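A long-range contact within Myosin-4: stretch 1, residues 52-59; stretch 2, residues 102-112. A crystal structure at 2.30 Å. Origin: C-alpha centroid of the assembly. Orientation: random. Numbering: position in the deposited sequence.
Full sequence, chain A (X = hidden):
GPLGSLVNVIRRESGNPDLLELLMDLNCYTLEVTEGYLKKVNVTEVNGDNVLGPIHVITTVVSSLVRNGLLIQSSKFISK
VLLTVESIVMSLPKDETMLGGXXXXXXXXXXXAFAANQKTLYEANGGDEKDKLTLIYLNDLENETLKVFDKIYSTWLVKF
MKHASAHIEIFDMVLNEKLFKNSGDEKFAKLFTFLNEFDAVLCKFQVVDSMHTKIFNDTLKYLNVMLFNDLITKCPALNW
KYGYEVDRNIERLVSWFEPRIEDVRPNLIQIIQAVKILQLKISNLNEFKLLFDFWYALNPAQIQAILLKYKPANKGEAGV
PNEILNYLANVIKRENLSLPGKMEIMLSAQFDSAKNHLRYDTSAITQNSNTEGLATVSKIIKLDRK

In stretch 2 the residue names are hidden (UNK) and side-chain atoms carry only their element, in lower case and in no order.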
# COMPACT_ATOMS: atom_id res chain seq x y z
N LEU A 52 -12.69 -2.80 18.33
CA LEU A 52 -12.24 -4.22 18.60
C LEU A 52 -13.31 -5.29 18.94
O LEU A 52 -13.01 -6.31 19.58
CB LEU A 52 -11.03 -4.35 19.55
CG LEU A 52 -9.74 -3.55 19.30
CD1 LEU A 52 -8.61 -4.00 20.14
CD2 LEU A 52 -9.29 -3.55 17.89
N GLY A 53 -14.54 -5.08 18.48
CA GLY A 53 -15.61 -5.96 18.81
C GLY A 53 -15.47 -7.18 17.94
O GLY A 53 -15.52 -8.31 18.47
N PRO A 54 -15.34 -6.97 16.61
CA PRO A 54 -15.44 -8.16 15.76
C PRO A 54 -14.33 -9.13 16.00
O PRO A 54 -14.56 -10.35 15.89
CB PRO A 54 -15.36 -7.61 14.34
CG PRO A 54 -15.85 -6.23 14.45
CD PRO A 54 -15.38 -5.73 15.82
N ILE A 55 -13.17 -8.62 16.39
CA ILE A 55 -12.07 -9.54 16.66
C ILE A 55 -12.32 -10.29 17.95
O ILE A 55 -11.83 -11.40 18.18
CB ILE A 55 -10.62 -8.86 16.60
CG1 ILE A 55 -9.51 -9.91 16.62
CG2 ILE A 55 -10.35 -7.88 17.81
CD1 ILE A 55 -9.59 -10.92 15.45
N HIS A 56 -13.13 -9.68 18.80
CA HIS A 56 -13.50 -10.31 20.06
C HIS A 56 -14.51 -11.44 19.77
O HIS A 56 -14.38 -12.53 20.25
CB HIS A 56 -14.01 -9.26 21.06
CG HIS A 56 -14.40 -9.85 22.39
ND1 HIS A 56 -13.45 -10.29 23.31
CD2 HIS A 56 -15.65 -10.14 22.92
CE1 HIS A 56 -14.09 -10.80 24.36
NE2 HIS A 56 -15.42 -10.74 24.14
N VAL A 57 -15.47 -11.18 18.92
CA VAL A 57 -16.46 -12.19 18.63
C VAL A 57 -15.81 -13.35 17.87
O VAL A 57 -15.96 -14.52 18.27
CB VAL A 57 -17.59 -11.58 17.78
CG1 VAL A 57 -18.63 -12.64 17.38
CG2 VAL A 57 -18.24 -10.50 18.51
N ILE A 58 -15.10 -13.03 16.77
CA ILE A 58 -14.38 -14.04 15.97
C ILE A 58 -13.49 -14.91 16.84
O ILE A 58 -13.49 -16.13 16.77
CB ILE A 58 -13.53 -13.40 14.89
CG1 ILE A 58 -14.42 -12.93 13.74
CG2 ILE A 58 -12.54 -14.44 14.29
CD1 ILE A 58 -13.91 -11.65 13.01
N THR A 59 -12.78 -14.26 17.72
CA THR A 59 -11.73 -14.90 18.41
C THR A 59 -12.26 -15.77 19.55
O THR A 59 -11.70 -16.83 19.85
CB THR A 59 -10.72 -13.82 18.85
OG1 THR A 59 -9.41 -14.35 18.68
CG2 THR A 59 -10.90 -13.35 20.30
N UNK A 102 -10.03 0.92 7.63
CA UNK A 102 -9.22 0.88 8.83
C UNK A 102 -9.81 0.10 9.98
O UNK A 102 -9.10 -0.66 10.61
c UNK A 102 -7.91 2.95 8.28
c UNK A 102 -7.88 4.58 8.40
c UNK A 102 -8.05 2.23 10.59
c UNK A 102 -8.84 2.30 9.30
N UNK A 103 -11.11 0.28 10.26
CA UNK A 103 -11.78 -0.46 11.34
C UNK A 103 -11.60 -1.97 11.08
O UNK A 103 -11.11 -2.67 11.91
c UNK A 103 -14.03 -0.71 13.64
c UNK A 103 -14.80 -1.49 14.53
c UNK A 103 -13.28 -0.12 11.33
c UNK A 103 -14.09 -0.96 12.27
c UNK A 103 -15.62 -2.48 14.03
c UNK A 103 -15.67 -2.72 12.67
c UNK A 103 -14.92 -1.98 11.79
N UNK A 104 -11.96 -2.43 9.88
CA UNK A 104 -11.94 -3.87 9.57
C UNK A 104 -10.49 -4.41 9.61
O UNK A 104 -10.21 -5.48 10.19
c UNK A 104 -14.23 -3.94 8.39
c UNK A 104 -15.02 -2.98 7.79
c UNK A 104 -17.54 -4.66 9.81
c UNK A 104 -12.67 -4.17 8.23
c UNK A 104 -17.32 -5.72 10.66
c UNK A 104 -16.03 -6.28 10.82
n UNK A 104 -16.33 -3.12 8.20
c UNK A 104 -14.93 -5.76 10.13
c UNK A 104 -16.42 -4.15 9.10
c UNK A 104 -15.12 -4.69 9.26
N UNK A 105 -9.55 -3.63 9.07
CA UNK A 105 -8.20 -4.10 8.94
C UNK A 105 -7.56 -4.11 10.28
O UNK A 105 -6.82 -5.03 10.61
c UNK A 105 -7.33 -2.60 5.51
c UNK A 105 -7.38 -3.29 7.97
c UNK A 105 -7.70 -3.65 6.50
c UNK A 105 -7.16 -5.03 6.10
N UNK A 106 -7.87 -3.13 11.09
CA UNK A 106 -7.38 -3.16 12.44
C UNK A 106 -7.84 -4.38 13.23
O UNK A 106 -7.04 -4.93 13.98
o UNK A 106 -7.16 -1.98 14.43
c UNK A 106 -7.82 -1.91 13.19
N UNK A 107 -9.10 -4.83 13.01
CA UNK A 107 -9.65 -6.05 13.63
C UNK A 107 -8.95 -7.32 13.07
O UNK A 107 -8.50 -8.15 13.82
c UNK A 107 -11.93 -5.32 14.66
n UNK A 107 -12.30 -4.05 14.42
c UNK A 107 -11.20 -6.09 13.48
o UNK A 107 -12.12 -5.88 15.74
N UNK A 108 -8.88 -7.44 11.75
CA UNK A 108 -8.30 -8.66 11.12
C UNK A 108 -6.83 -8.78 11.44
O UNK A 108 -6.28 -9.91 11.53
c UNK A 108 -9.77 -8.90 7.59
c UNK A 108 -8.44 -8.65 9.61
c UNK A 108 -10.70 -9.84 9.77
c UNK A 108 -9.86 -8.74 9.09
N UNK A 109 -6.22 -7.62 11.66
CA UNK A 109 -4.79 -7.55 11.81
C UNK A 109 -4.34 -8.25 13.06
O UNK A 109 -3.16 -8.55 13.22
o UNK A 109 -4.29 -5.54 13.07
c UNK A 109 -4.21 -6.12 11.77
N UNK A 110 -5.28 -8.61 13.90
CA UNK A 110 -4.96 -9.26 15.17
C UNK A 110 -5.12 -10.79 15.07
O UNK A 110 -4.76 -11.47 15.99
c UNK A 110 -6.60 -6.36 17.25
c UNK A 110 -5.50 -7.27 16.78
c UNK A 110 -5.52 -4.31 18.06
c UNK A 110 -5.89 -8.69 16.30
n UNK A 110 -5.13 -5.01 19.09
n UNK A 110 -5.22 -3.06 18.00
n UNK A 110 -6.20 -4.91 17.12
N UNK A 111 -5.74 -11.29 14.02
CA UNK A 111 -5.95 -12.78 13.84
C UNK A 111 -4.63 -13.58 13.83
O UNK A 111 -4.50 -14.55 14.54
c UNK A 111 -6.75 -13.08 12.58
c UNK A 111 -8.24 -13.01 12.63
c UNK A 111 -8.67 -14.06 13.67
c UNK A 111 -8.81 -13.36 11.32
N UNK A 112 -3.61 -13.15 13.08
CA UNK A 112 -2.31 -13.81 13.11
C UNK A 112 -1.62 -13.90 14.47
O UNK A 112 -1.12 -14.99 14.84
c UNK A 112 -2.40 -12.45 11.22
c UNK A 112 -3.61 -12.08 12.06
c UNK A 112 -1.48 -12.94 12.16

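Position 102 carries four side-chain carbons, forked at the first, with one arm two carbons long; this beta-branched pattern is isoleucine. The side chain of Ile 102 is out of reach of stretch 1.

Position 103 has one carbon followed by a ring of six carbons, hence phenylalanine. With chi1 t, Phe 103 brings its CZ to 3.7 Å from Pro 54 CD, meeting it obliquely.

At position 104, one carbon leads to fused five- and six-membered rings holding eight carbons and one nitrogen, which only tryptophan has. The CA-to-CB bond of Trp 104 points away from stretch 1, yet its ring system reaches back, placing CZ3 3.6 Å from Pro 54 CG.

Position 105 shows four carbons forked at the second: leucine, out of reach of stretch 1. Position 106 has one carbon and one oxygen, so it is serine; Ser 106 OG lies 4.4 Å from Leu 52 CD2 and is hydrogen-bonded elsewhere in the structure.

Position 107 has two carbons, the second bearing one oxygen and one nitrogen, a carboxamide and therefore asparagine. Ile 55 N donates to Asn 107 OD1 at 3.0 Å with an N-H...O angle of 146°, while Asn 107 ND2 donates to Phe 103 O at 3.1 Å and 161°, tying the amide to its own helix.

Position 108, four carbons forked at the second, is leucine, without a close contact. Position 109, one carbon and one oxygen, is serine; Ser 109 OG donates to Ser 106 O at 3.0 Å.

Position 110 runs through three carbons and a nitrogen to a carbon carrying two more nitrogens, the guanidinium of arginine. Leu 52 CD2 sits over one face of it, 3.5 Å from Arg 110 NE, which donates to Ser 106 O at 3.3 Å. Its aliphatic part also packs, with Arg 110 CB 3.8 Å from Ile 55 CG1.

Position 111, four carbons forked at the second, is leucine; Leu 111 CD2 lies 3.7 Å from Ile 55 CD1 and 3.9 Å from Ile 58 CG2. Position 112 has three carbons closing a ring onto the backbone N: proline, beyond contact.

The helices 53-59 and 102-108 cross at -38°, with axes 8.7 Å apart at closest approach. The contact buries 507 Å² and centres on Asn 107, whose OD1 accepts an amide hydrogen from the first turn of helix 53-59, where no preceding helical turn supplies a carbonyl. Pro 54 packs against Phe 103 and Trp 104, Ile 55 and Ile 58 against Leu 111, and Leu 52 lies over the Arg 110 guanidinium.

Stretch 2 102-112: IFWLSNLSRLP
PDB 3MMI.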